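Local coordinates for insecticidal crystal protein Cry35Ab1 (Bacillus thuringiensis, PDB 4JP0) that is one component of a binary insecticidal toxin active on western corn rootworm and probably acts chiefly on the larval midgut epithelium, at residues K6-S11 and W47-I52; N12-L17 and N130-W135; Q147-D152 and M176-V181; N252-M257 and S284-I289. One frame throughout, in Å; residues are numbered along the deposited sequence.

Contacts 1 and 2 belong to the N-terminal ricin-B-like beta-trefoil, contacts 3 and 4 to the elongated Toxin_10 part that follows it. Contacts 1 and 2 lie with centres about 17 Å apart and touch: strand 6-12 runs straight out of contact 1 into the turn of contact 2, and Ile10 CG2 packs on Trp135 CE3 at 4.0 Å. Contact 3 holds the segment that leaves the trefoil against the first strand of the next sheet; its nearest atoms come within about 6 Å of contact 1. Contact 4 pairs two loops about 24 Å from contact 3, centre to centre, and about 48 Å from contact 2, on the opposite side of the chain's centre.

Contact 1. Residues K6-S11 and W47-I52; sequences KVYEIS and WFLFPI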
# COMPACT_ATOMS: atom_id res chain seq x y z
N LYS A 6 11.24 6.51 -16.15
CA LYS A 6 11.94 7.44 -17.04
C LYS A 6 11.39 8.84 -17.00
O LYS A 6 10.19 9.06 -16.72
CB LYS A 6 11.83 6.93 -18.49
CG LYS A 6 12.69 5.70 -18.74
CD LYS A 6 12.46 5.17 -20.17
CE LYS A 6 13.51 4.11 -20.50
NZ LYS A 6 13.03 3.26 -21.61
N VAL A 7 12.25 9.79 -17.35
CA VAL A 7 11.82 11.16 -17.56
C VAL A 7 11.67 11.28 -19.09
O VAL A 7 12.60 10.96 -19.83
CB VAL A 7 12.91 12.19 -17.08
CG1 VAL A 7 12.45 13.60 -17.36
CG2 VAL A 7 13.19 12.00 -15.57
N TYR A 8 10.51 11.72 -19.55
CA TYR A 8 10.22 11.76 -20.97
C TYR A 8 10.01 13.17 -21.46
O TYR A 8 9.54 14.01 -20.72
CB TYR A 8 8.89 11.04 -21.21
CG TYR A 8 8.92 9.55 -21.09
CD1 TYR A 8 8.40 8.91 -19.96
CD2 TYR A 8 9.44 8.77 -22.11
CE1 TYR A 8 8.40 7.52 -19.88
CE2 TYR A 8 9.46 7.37 -22.01
CZ TYR A 8 8.92 6.77 -20.91
OH TYR A 8 8.89 5.41 -20.82
N GLU A 9 10.31 13.41 -22.72
CA GLU A 9 9.88 14.64 -23.38
C GLU A 9 8.78 14.17 -24.32
O GLU A 9 8.87 13.07 -24.87
CB GLU A 9 11.04 15.27 -24.19
CG GLU A 9 12.04 15.92 -23.24
CD GLU A 9 13.22 16.53 -23.95
OE1 GLU A 9 13.42 16.27 -25.16
OE2 GLU A 9 13.94 17.28 -23.28
N ILE A 10 7.75 14.96 -24.51
CA ILE A 10 6.61 14.55 -25.36
C ILE A 10 6.47 15.54 -26.51
O ILE A 10 6.32 16.73 -26.30
CB ILE A 10 5.31 14.51 -24.53
CG1 ILE A 10 5.41 13.46 -23.43
CG2 ILE A 10 4.10 14.18 -25.39
CD1 ILE A 10 4.20 13.53 -22.45
N SER A 11 6.59 15.05 -27.74
CA SER A 11 6.56 15.94 -28.90
C SER A 11 5.52 15.50 -29.93
O SER A 11 5.19 14.32 -30.03
CB SER A 11 7.95 16.02 -29.57
OG SER A 11 8.42 14.76 -29.98
N TRP A 47 8.65 15.17 -18.31
CA TRP A 47 7.45 14.54 -17.77
C TRP A 47 7.78 13.15 -17.21
O TRP A 47 8.62 12.43 -17.77
CB TRP A 47 6.36 14.44 -18.87
CG TRP A 47 6.14 15.72 -19.49
CD1 TRP A 47 6.52 16.12 -20.75
CD2 TRP A 47 5.53 16.85 -18.87
NE1 TRP A 47 6.17 17.43 -20.94
CE2 TRP A 47 5.60 17.92 -19.79
CE3 TRP A 47 4.97 17.10 -17.60
CZ2 TRP A 47 5.11 19.21 -19.50
CZ3 TRP A 47 4.47 18.38 -17.31
CH2 TRP A 47 4.53 19.41 -18.27
N PHE A 48 7.15 12.81 -16.08
CA PHE A 48 7.35 11.49 -15.47
C PHE A 48 6.03 10.76 -15.44
O PHE A 48 5.01 11.31 -14.99
CB PHE A 48 7.90 11.64 -14.04
CG PHE A 48 8.57 10.41 -13.52
CD1 PHE A 48 9.96 10.31 -13.57
CD2 PHE A 48 7.84 9.36 -12.97
CE1 PHE A 48 10.60 9.18 -13.10
CE2 PHE A 48 8.48 8.21 -12.50
CZ PHE A 48 9.87 8.13 -12.56
N LEU A 49 6.02 9.55 -15.98
CA LEU A 49 4.81 8.76 -16.02
C LEU A 49 4.73 7.87 -14.80
O LEU A 49 5.69 7.18 -14.49
CB LEU A 49 4.82 7.85 -17.23
CG LEU A 49 4.90 8.48 -18.61
CD1 LEU A 49 4.71 7.38 -19.67
CD2 LEU A 49 3.82 9.55 -18.72
N PHE A 50 3.62 7.92 -14.07
CA PHE A 50 3.38 6.92 -13.00
C PHE A 50 2.22 6.02 -13.41
O PHE A 50 1.21 6.49 -13.94
CB PHE A 50 3.04 7.60 -11.70
CG PHE A 50 4.22 8.30 -11.04
CD1 PHE A 50 4.28 9.67 -10.97
CD2 PHE A 50 5.26 7.57 -10.51
CE1 PHE A 50 5.33 10.31 -10.33
CE2 PHE A 50 6.34 8.21 -9.89
CZ PHE A 50 6.36 9.59 -9.80
N PRO A 51 2.36 4.72 -13.17
CA PRO A 51 1.31 3.78 -13.55
C PRO A 51 0.26 3.68 -12.44
O PRO A 51 0.60 3.75 -11.25
CB PRO A 51 2.08 2.45 -13.69
CG PRO A 51 3.14 2.54 -12.56
CD PRO A 51 3.48 4.04 -12.48
N ILE A 52 -1.00 3.53 -12.85
CA ILE A 52 -2.10 3.30 -11.92
C ILE A 52 -2.91 2.13 -12.41
O ILE A 52 -2.59 1.49 -13.44
CB ILE A 52 -2.96 4.58 -11.74
CG1 ILE A 52 -3.54 5.07 -13.08
CG2 ILE A 52 -2.13 5.69 -11.05
CD1 ILE A 52 -4.53 6.26 -12.89
O HOH W 1 8.17 7.47 -16.12
O HOH W 2 8.05 17.63 -23.59
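Tyr8 and Trp47 are clamped together by their backbones. Tyr8 N gives an almost straight bond to Trp47 O (2.7 Å, 176° at the hydrogen), and Trp47 N returns one to Tyr8 O (2.8 Å), making an antiparallel hydrogen-bonded pair. The tight packing lies on the side of the sheet that carries these two residues. Ile10 lays its CD1 against CD1 of the Trp47 indole at 3.9 Å, the two side chains crossing at about a right angle. Leu49 does the same to the Tyr8 ring: its CD1 reaches Tyr8 CE1 at 3.7 Å, while Lys6 CB sits over one face of that ring. This pair of strands belongs to the beta-trefoil of the ricin B-type lectin family; strand 6-12 is paired on its other edge with strand 135-142, and Trp47 meets Trp70 edge-to-face. Beyond Phe48 the strands part, and a water takes over between Lys6 and Leu49; overall the two segments run 120° apart. Phe48 CG stands anti to its backbone N (chi1 -160°), and Lys6 O lies over one face of the ring, 3.4 Å from Phe48 CD1. That water donates to both Lys6 O (2.6 Å) and Leu49 O, and hangs over the centre of the Phe48 ring. At the other end a second water accepts from Ile10 N at 2.8 Å and, weakly, from Trp47 NE1, whose stronger partner is Ala19 O.

Contact 2. Residues N12-L17 and N130-W135; sequences NHANGL and NPNQQW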
# COMPACT_ATOMS: atom_id res chain seq x y z
N ASN A 12 5.05 16.46 -30.72
CA ASN A 12 4.01 16.16 -31.66
C ASN A 12 4.53 15.62 -33.01
O ASN A 12 5.51 16.13 -33.58
CB ASN A 12 3.18 17.40 -31.92
CG ASN A 12 1.97 17.11 -32.78
OD1 ASN A 12 1.95 17.41 -33.97
ND2 ASN A 12 0.94 16.50 -32.19
N HIS A 13 3.87 14.58 -33.51
CA HIS A 13 4.28 13.99 -34.79
C HIS A 13 4.18 14.97 -35.94
O HIS A 13 5.09 15.05 -36.76
CB HIS A 13 3.42 12.76 -35.07
CG HIS A 13 3.62 12.14 -36.43
ND1 HIS A 13 4.71 11.35 -36.74
CD2 HIS A 13 2.83 12.12 -37.52
CE1 HIS A 13 4.59 10.89 -37.97
NE2 HIS A 13 3.46 11.35 -38.47
N ALA A 14 3.08 15.73 -36.01
CA ALA A 14 2.86 16.65 -37.14
C ALA A 14 3.78 17.86 -37.13
O ALA A 14 4.32 18.21 -38.16
CB ALA A 14 1.41 17.16 -37.19
N ASN A 15 3.92 18.51 -35.98
CA ASN A 15 4.58 19.82 -35.95
C ASN A 15 5.92 19.90 -35.23
O ASN A 15 6.58 20.94 -35.24
CB ASN A 15 3.59 20.86 -35.43
CG ASN A 15 3.26 20.70 -33.95
OD1 ASN A 15 4.07 20.24 -33.13
ND2 ASN A 15 2.08 21.16 -33.58
N GLY A 16 6.30 18.81 -34.57
CA GLY A 16 7.62 18.67 -33.95
C GLY A 16 7.85 19.49 -32.69
O GLY A 16 8.99 19.57 -32.18
N LEU A 17 6.78 20.10 -32.18
CA LEU A 17 6.83 20.91 -30.96
C LEU A 17 6.70 20.06 -29.72
O LEU A 17 6.18 18.95 -29.81
CB LEU A 17 5.73 21.97 -31.02
CG LEU A 17 5.82 22.94 -32.22
CD1 LEU A 17 4.66 23.94 -32.07
CD2 LEU A 17 7.19 23.65 -32.24
N ASN A 130 -5.11 11.55 -38.05
CA ASN A 130 -4.82 12.92 -37.86
C ASN A 130 -3.45 12.89 -37.26
O ASN A 130 -3.28 12.44 -36.20
CB ASN A 130 -5.83 13.52 -36.92
CG ASN A 130 -5.63 14.96 -36.72
OD1 ASN A 130 -4.62 15.50 -37.02
ND2 ASN A 130 -6.62 15.59 -36.18
N PRO A 131 -2.47 13.30 -38.06
CA PRO A 131 -1.08 13.32 -37.59
C PRO A 131 -0.94 14.26 -36.39
O PRO A 131 0.01 14.09 -35.62
CB PRO A 131 -0.32 13.84 -38.82
CG PRO A 131 -1.35 14.58 -39.59
CD PRO A 131 -2.60 13.73 -39.46
N ASN A 132 -1.86 15.23 -36.25
CA ASN A 132 -1.84 16.14 -35.10
C ASN A 132 -2.29 15.50 -33.77
O ASN A 132 -2.15 16.09 -32.70
CB ASN A 132 -2.66 17.40 -35.41
CG ASN A 132 -1.91 18.33 -36.39
OD1 ASN A 132 -0.96 19.02 -36.00
ND2 ASN A 132 -2.30 18.31 -37.66
N GLN A 133 -2.75 14.27 -33.85
CA GLN A 133 -3.14 13.51 -32.68
C GLN A 133 -2.12 12.40 -32.39
O GLN A 133 -2.35 11.53 -31.57
CB GLN A 133 -4.55 12.93 -32.92
CG GLN A 133 -5.61 14.07 -32.93
CD GLN A 133 -7.02 13.55 -33.10
OE1 GLN A 133 -7.21 12.45 -33.61
NE2 GLN A 133 -8.01 14.30 -32.62
N GLN A 134 -0.95 12.48 -33.03
CA GLN A 134 0.08 11.47 -32.78
C GLN A 134 1.28 12.12 -32.04
O GLN A 134 1.69 13.23 -32.38
CB GLN A 134 0.58 10.82 -34.07
CG GLN A 134 -0.49 10.44 -35.11
CD GLN A 134 -1.52 9.51 -34.54
OE1 GLN A 134 -1.16 8.49 -33.95
NE2 GLN A 134 -2.81 9.83 -34.74
N TRP A 135 1.85 11.38 -31.10
CA TRP A 135 2.85 11.92 -30.18
C TRP A 135 4.01 10.95 -29.99
O TRP A 135 3.82 9.73 -29.99
CB TRP A 135 2.19 12.18 -28.80
CG TRP A 135 1.04 13.13 -28.91
CD1 TRP A 135 -0.23 12.83 -29.22
CD2 TRP A 135 1.12 14.56 -28.88
NE1 TRP A 135 -0.99 13.97 -29.34
CE2 TRP A 135 -0.19 15.06 -29.13
CE3 TRP A 135 2.14 15.46 -28.59
CZ2 TRP A 135 -0.49 16.42 -29.13
CZ3 TRP A 135 1.85 16.83 -28.57
CH2 TRP A 135 0.53 17.30 -28.85
O HOH W 3 0.02 21.50 -35.60
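Asn12 lays CB and ND2 over the Trp135 indole, starting at CB, which sits off-centre over the six-membered ring, 3.6 Å from Trp135 CZ3. From there CG runs anti to the backbone N (chi1 -173°) and comes within 3.9 Å of Gln134 O. The amide then divides its work. ND2 lies over one face of the indole, 3.4 Å from Trp135 CZ2, with the amide and ring planes 74° apart, and it donates to Asn132 O at 3.2 Å, approaching from above that carbonyl's plane. OD1 turns back on its own loop and accepts from Asn15 N at 3.0 Å on a lone pair, an Asx motif that shapes the turn between strands 6-12 and 18-22 of the beta-trefoil. The neighbouring backbone pins the same turn to the loop leading into strand 135-142: His13 N bonds to Gln134 O at 2.8 Å, and the side chains of these two residues run side by side, CB to CB. Nearer the surface, Ala14 CB nudges Asn132 OD1 at 3.2 Å. Asn132 OD1 also accepts a hydrogen bond from a water, 2.7 Å away, which in turn accepts from Asn15 ND2.

Contact 3. Residues Q147-D152 and M176-V181; sequences QKPIID and MGWTLV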
# COMPACT_ATOMS: atom_id res chain seq x y z
N GLN A 147 15.01 -2.95 -6.02
CA GLN A 147 14.82 -4.34 -6.40
C GLN A 147 13.94 -5.01 -5.33
O GLN A 147 14.17 -4.82 -4.16
CB GLN A 147 16.22 -4.98 -6.38
CG GLN A 147 16.29 -6.47 -6.65
CD GLN A 147 17.64 -7.12 -6.23
OE1 GLN A 147 18.67 -6.43 -6.07
NE2 GLN A 147 17.63 -8.44 -6.06
N LYS A 148 12.89 -5.72 -5.75
CA LYS A 148 12.02 -6.41 -4.80
C LYS A 148 12.77 -7.59 -4.14
O LYS A 148 13.37 -8.42 -4.81
CB LYS A 148 10.78 -6.91 -5.56
CG LYS A 148 9.75 -7.64 -4.72
CD LYS A 148 8.53 -7.90 -5.61
CE LYS A 148 7.32 -8.36 -4.84
NZ LYS A 148 6.05 -7.85 -5.48
N PRO A 149 12.76 -7.64 -2.83
CA PRO A 149 13.43 -8.70 -2.07
C PRO A 149 12.59 -10.00 -2.05
O PRO A 149 11.53 -10.11 -2.69
CB PRO A 149 13.56 -8.07 -0.68
CG PRO A 149 12.28 -7.31 -0.55
CD PRO A 149 12.01 -6.72 -1.95
N ILE A 150 13.09 -11.01 -1.36
CA ILE A 150 12.36 -12.26 -1.23
C ILE A 150 11.16 -12.09 -0.32
O ILE A 150 11.27 -11.57 0.80
CB ILE A 150 13.30 -13.30 -0.63
CG1 ILE A 150 14.43 -13.56 -1.64
CG2 ILE A 150 12.53 -14.57 -0.24
CD1 ILE A 150 15.71 -14.09 -0.98
N ILE A 151 10.00 -12.53 -0.78
CA ILE A 151 8.77 -12.34 -0.02
C ILE A 151 8.34 -13.66 0.57
O ILE A 151 8.33 -14.66 -0.16
CB ILE A 151 7.68 -11.89 -1.00
CG1 ILE A 151 8.22 -10.70 -1.79
CG2 ILE A 151 6.38 -11.48 -0.26
CD1 ILE A 151 8.44 -9.52 -0.89
N ASP A 152 7.95 -13.67 1.85
CA ASP A 152 7.46 -14.94 2.44
C ASP A 152 6.01 -15.20 2.03
O ASP A 152 5.29 -14.26 1.72
CB ASP A 152 7.53 -14.92 3.97
CG ASP A 152 8.93 -15.14 4.51
OD1 ASP A 152 9.91 -15.24 3.72
OD2 ASP A 152 9.14 -15.24 5.74
N MET A 176 5.64 -10.07 4.01
CA MET A 176 4.59 -10.78 3.31
C MET A 176 4.16 -10.06 2.06
O MET A 176 3.42 -10.63 1.26
CB MET A 176 3.36 -10.97 4.22
CG MET A 176 3.68 -11.65 5.54
SD MET A 176 4.23 -13.37 5.29
CE MET A 176 2.58 -14.11 4.96
N GLY A 177 4.58 -8.80 1.90
CA GLY A 177 4.20 -8.01 0.72
C GLY A 177 5.09 -6.79 0.58
O GLY A 177 5.56 -6.26 1.60
N TRP A 178 5.32 -6.33 -0.65
CA TRP A 178 6.23 -5.23 -0.92
C TRP A 178 5.78 -4.63 -2.24
O TRP A 178 5.47 -5.36 -3.19
CB TRP A 178 7.64 -5.81 -1.03
CG TRP A 178 8.83 -4.95 -1.24
CD1 TRP A 178 9.80 -4.66 -0.32
CD2 TRP A 178 9.30 -4.38 -2.49
NE1 TRP A 178 10.80 -3.91 -0.89
CE2 TRP A 178 10.52 -3.71 -2.21
CE3 TRP A 178 8.78 -4.33 -3.79
CZ2 TRP A 178 11.25 -3.05 -3.19
CZ3 TRP A 178 9.50 -3.66 -4.77
CH2 TRP A 178 10.72 -3.02 -4.47
N THR A 179 5.70 -3.32 -2.31
CA THR A 179 5.22 -2.72 -3.56
C THR A 179 5.72 -1.28 -3.65
O THR A 179 6.06 -0.69 -2.65
CB THR A 179 3.69 -2.82 -3.64
OG1 THR A 179 3.22 -2.47 -4.96
CG2 THR A 179 3.01 -1.84 -2.68
N LEU A 180 5.82 -0.77 -4.87
CA LEU A 180 6.37 0.57 -5.09
C LEU A 180 5.24 1.58 -5.26
O LEU A 180 4.31 1.36 -6.06
CB LEU A 180 7.22 0.57 -6.34
CG LEU A 180 8.50 -0.24 -6.21
CD1 LEU A 180 9.33 -0.16 -7.49
CD2 LEU A 180 9.30 0.27 -5.05
N VAL A 181 5.32 2.68 -4.53
CA VAL A 181 4.26 3.68 -4.59
C VAL A 181 4.75 4.98 -5.16
O VAL A 181 5.70 5.56 -4.66
CB VAL A 181 3.65 3.92 -3.17
CG1 VAL A 181 2.56 5.04 -3.18
CG2 VAL A 181 3.11 2.60 -2.63
O HOH W 4 4.50 -8.56 -2.76
O HOH W 5 3.08 -13.06 1.09
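Asp152 O and Met176 O hold one water between them, which donates to both and lies 2.6 Å from Asp152 O. This bridge closes one end of the contact, where an irregular segment leading away from the trefoil runs roughly antiparallel to strand 174-182, an outermost strand of the long antiparallel sheet in the Toxin_10 part. Met176 and Gly177 form a classic beta bulge, both facing Lys207 on strand 202-221. Beside the bridge, Ile151 rests its CG2 on the Met176 carbonyl, and its CD1 touches Trp178 CB at 3.8 Å.

The bulk of the contact is the Trp178 indole, which stands out toward the crossing segment with CG anti to the backbone N (chi1 -177°). Two successive residues lie on the same face of it. Lys148 CA sits 3.6 Å from the centroid of the six-membered ring, 10° off its normal, and Pro149 CD sits 3.3 Å from the centroid of the five-membered ring; both are CH-pi contacts. The Lys148 side chain then slides past the indole in the opposite direction, its CG 3.6 Å from Trp178 CE3. At its tip, NZ makes a weak bond to Trp178 O and another weak one to a water, and that water accepts from Trp178 N at 3.2 Å.

Contact 4. Residues N252-M257 and S284-I289; sequences NIDSGM and SHETKI
Ile253 lays its CG2 against Glu286 CG at 3.7 Å, the two side chains crossing obliquely, while farther out its CD1 approaches the aliphatic part of Lys288. Ile253 is the second residue of a type I beta turn from Asn252 to Ser255, and this turn sits against the loop that leads from helix 272-279 toward strand 292-301. Backbone bonds tie the two loops at both ends: Ile253 N points nearly along the C=O axis of Lys288 at 2.9 Å from its O, and Ser284 N bonds to Met257 O at 3.0 Å.

Between them, two polar side chains of the turn reach over to the other loop. Asn252 ND2 donates to Glu286 O at 3.0 Å from above the carbonyl plane, and to a water that in turn donates to Thr287 O; Asn252 OD1 accepts from Gln250 NE2. Asp254 has CG anti to its backbone N (chi1 -174°), and its OD2 accepts from His285 N at 2.7 Å, met from above the carboxylate plane. Glu286 OE2 is 4.9 Å from Asp254 OD2, and the like charges would probably repel mildly. Gly256 passes close to Ser284, their CA atoms 3.8 Å apart. The Ser284 hydroxyl closes an ST turn, OG accepting from Glu286 N at 3.0 Å.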
# COMPACT_ATOMS: atom_id res chain seq x y z
N ASN A 252 -9.62 -0.80 8.70
CA ASN A 252 -10.88 -0.92 9.45
C ASN A 252 -10.88 -2.09 10.41
O ASN A 252 -9.93 -2.88 10.46
CB ASN A 252 -12.07 -1.00 8.50
CG ASN A 252 -12.47 0.35 7.99
OD1 ASN A 252 -11.87 1.36 8.34
ND2 ASN A 252 -13.51 0.38 7.15
N ILE A 253 -11.97 -2.24 11.17
CA ILE A 253 -12.02 -3.24 12.25
C ILE A 253 -11.81 -4.69 11.76
O ILE A 253 -11.43 -5.61 12.51
CB ILE A 253 -13.35 -3.02 13.04
CG1 ILE A 253 -13.38 -3.84 14.33
CG2 ILE A 253 -14.56 -3.33 12.17
CD1 ILE A 253 -14.45 -3.38 15.30
N ASP A 254 -12.13 -4.83 10.50
CA ASP A 254 -12.03 -5.94 9.58
C ASP A 254 -10.54 -6.28 9.28
O ASP A 254 -10.19 -7.35 8.75
CB ASP A 254 -12.63 -5.28 8.28
CG ASP A 254 -12.82 -6.24 7.12
OD1 ASP A 254 -11.83 -6.85 6.63
OD2 ASP A 254 -13.93 -6.42 6.57
N SER A 255 -9.65 -5.36 9.64
CA SER A 255 -8.24 -5.42 9.17
C SER A 255 -8.17 -5.23 7.65
O SER A 255 -7.11 -5.40 7.03
CB SER A 255 -7.51 -6.70 9.58
OG SER A 255 -7.13 -6.65 10.94
N GLY A 256 -9.29 -4.87 7.04
CA GLY A 256 -9.25 -4.59 5.61
C GLY A 256 -9.01 -3.11 5.40
O GLY A 256 -9.19 -2.31 6.31
N MET A 257 -8.62 -2.72 4.20
CA MET A 257 -8.33 -1.32 3.97
C MET A 257 -9.56 -0.58 3.42
O MET A 257 -10.39 -1.17 2.73
CB MET A 257 -7.13 -1.14 3.04
CG MET A 257 -7.20 -1.96 1.77
SD MET A 257 -5.68 -1.79 0.77
CE MET A 257 -6.25 -2.56 -0.70
N SER A 284 -11.88 -3.75 2.99
CA SER A 284 -12.72 -3.88 4.17
C SER A 284 -14.17 -4.12 3.80
O SER A 284 -14.62 -3.69 2.74
CB SER A 284 -12.62 -2.63 5.03
OG SER A 284 -13.53 -2.69 6.12
N HIS A 285 -14.88 -4.80 4.69
CA HIS A 285 -16.32 -5.05 4.51
C HIS A 285 -17.09 -4.34 5.62
O HIS A 285 -18.30 -4.51 5.79
CB HIS A 285 -16.60 -6.56 4.58
CG HIS A 285 -16.19 -7.30 3.34
ND1 HIS A 285 -14.92 -7.21 2.80
CD2 HIS A 285 -16.87 -8.17 2.56
CE1 HIS A 285 -14.85 -7.98 1.73
NE2 HIS A 285 -16.02 -8.57 1.56
N GLU A 286 -16.37 -3.54 6.39
CA GLU A 286 -16.92 -2.81 7.51
C GLU A 286 -16.80 -1.33 7.29
O GLU A 286 -16.11 -0.86 6.39
CB GLU A 286 -16.18 -3.18 8.81
CG GLU A 286 -16.14 -4.66 9.15
CD GLU A 286 -17.45 -5.21 9.72
OE1 GLU A 286 -18.40 -4.45 10.05
OE2 GLU A 286 -17.52 -6.45 9.85
N THR A 287 -17.47 -0.58 8.15
CA THR A 287 -17.42 0.86 8.06
C THR A 287 -16.65 1.47 9.23
O THR A 287 -16.26 2.64 9.19
CB THR A 287 -18.85 1.42 7.96
OG1 THR A 287 -18.79 2.82 7.68
CG2 THR A 287 -19.55 1.35 9.29
N LYS A 288 -16.41 0.67 10.27
CA LYS A 288 -15.71 1.20 11.45
C LYS A 288 -14.18 1.12 11.32
O LYS A 288 -13.66 0.07 11.05
CB LYS A 288 -16.15 0.45 12.71
CG LYS A 288 -15.60 1.04 14.00
CD LYS A 288 -16.18 0.33 15.22
CE LYS A 288 -15.88 1.10 16.53
NZ LYS A 288 -14.44 1.09 16.96
N ILE A 289 -13.50 2.25 11.54
CA ILE A 289 -12.05 2.31 11.55
C ILE A 289 -11.50 1.52 12.71
O ILE A 289 -12.11 1.50 13.76
CB ILE A 289 -11.59 3.78 11.67
CG1 ILE A 289 -10.08 3.90 11.45
CG2 ILE A 289 -11.93 4.34 13.03
CD1 ILE A 289 -9.59 5.32 11.15
O HOH W 6 -15.20 2.98 6.58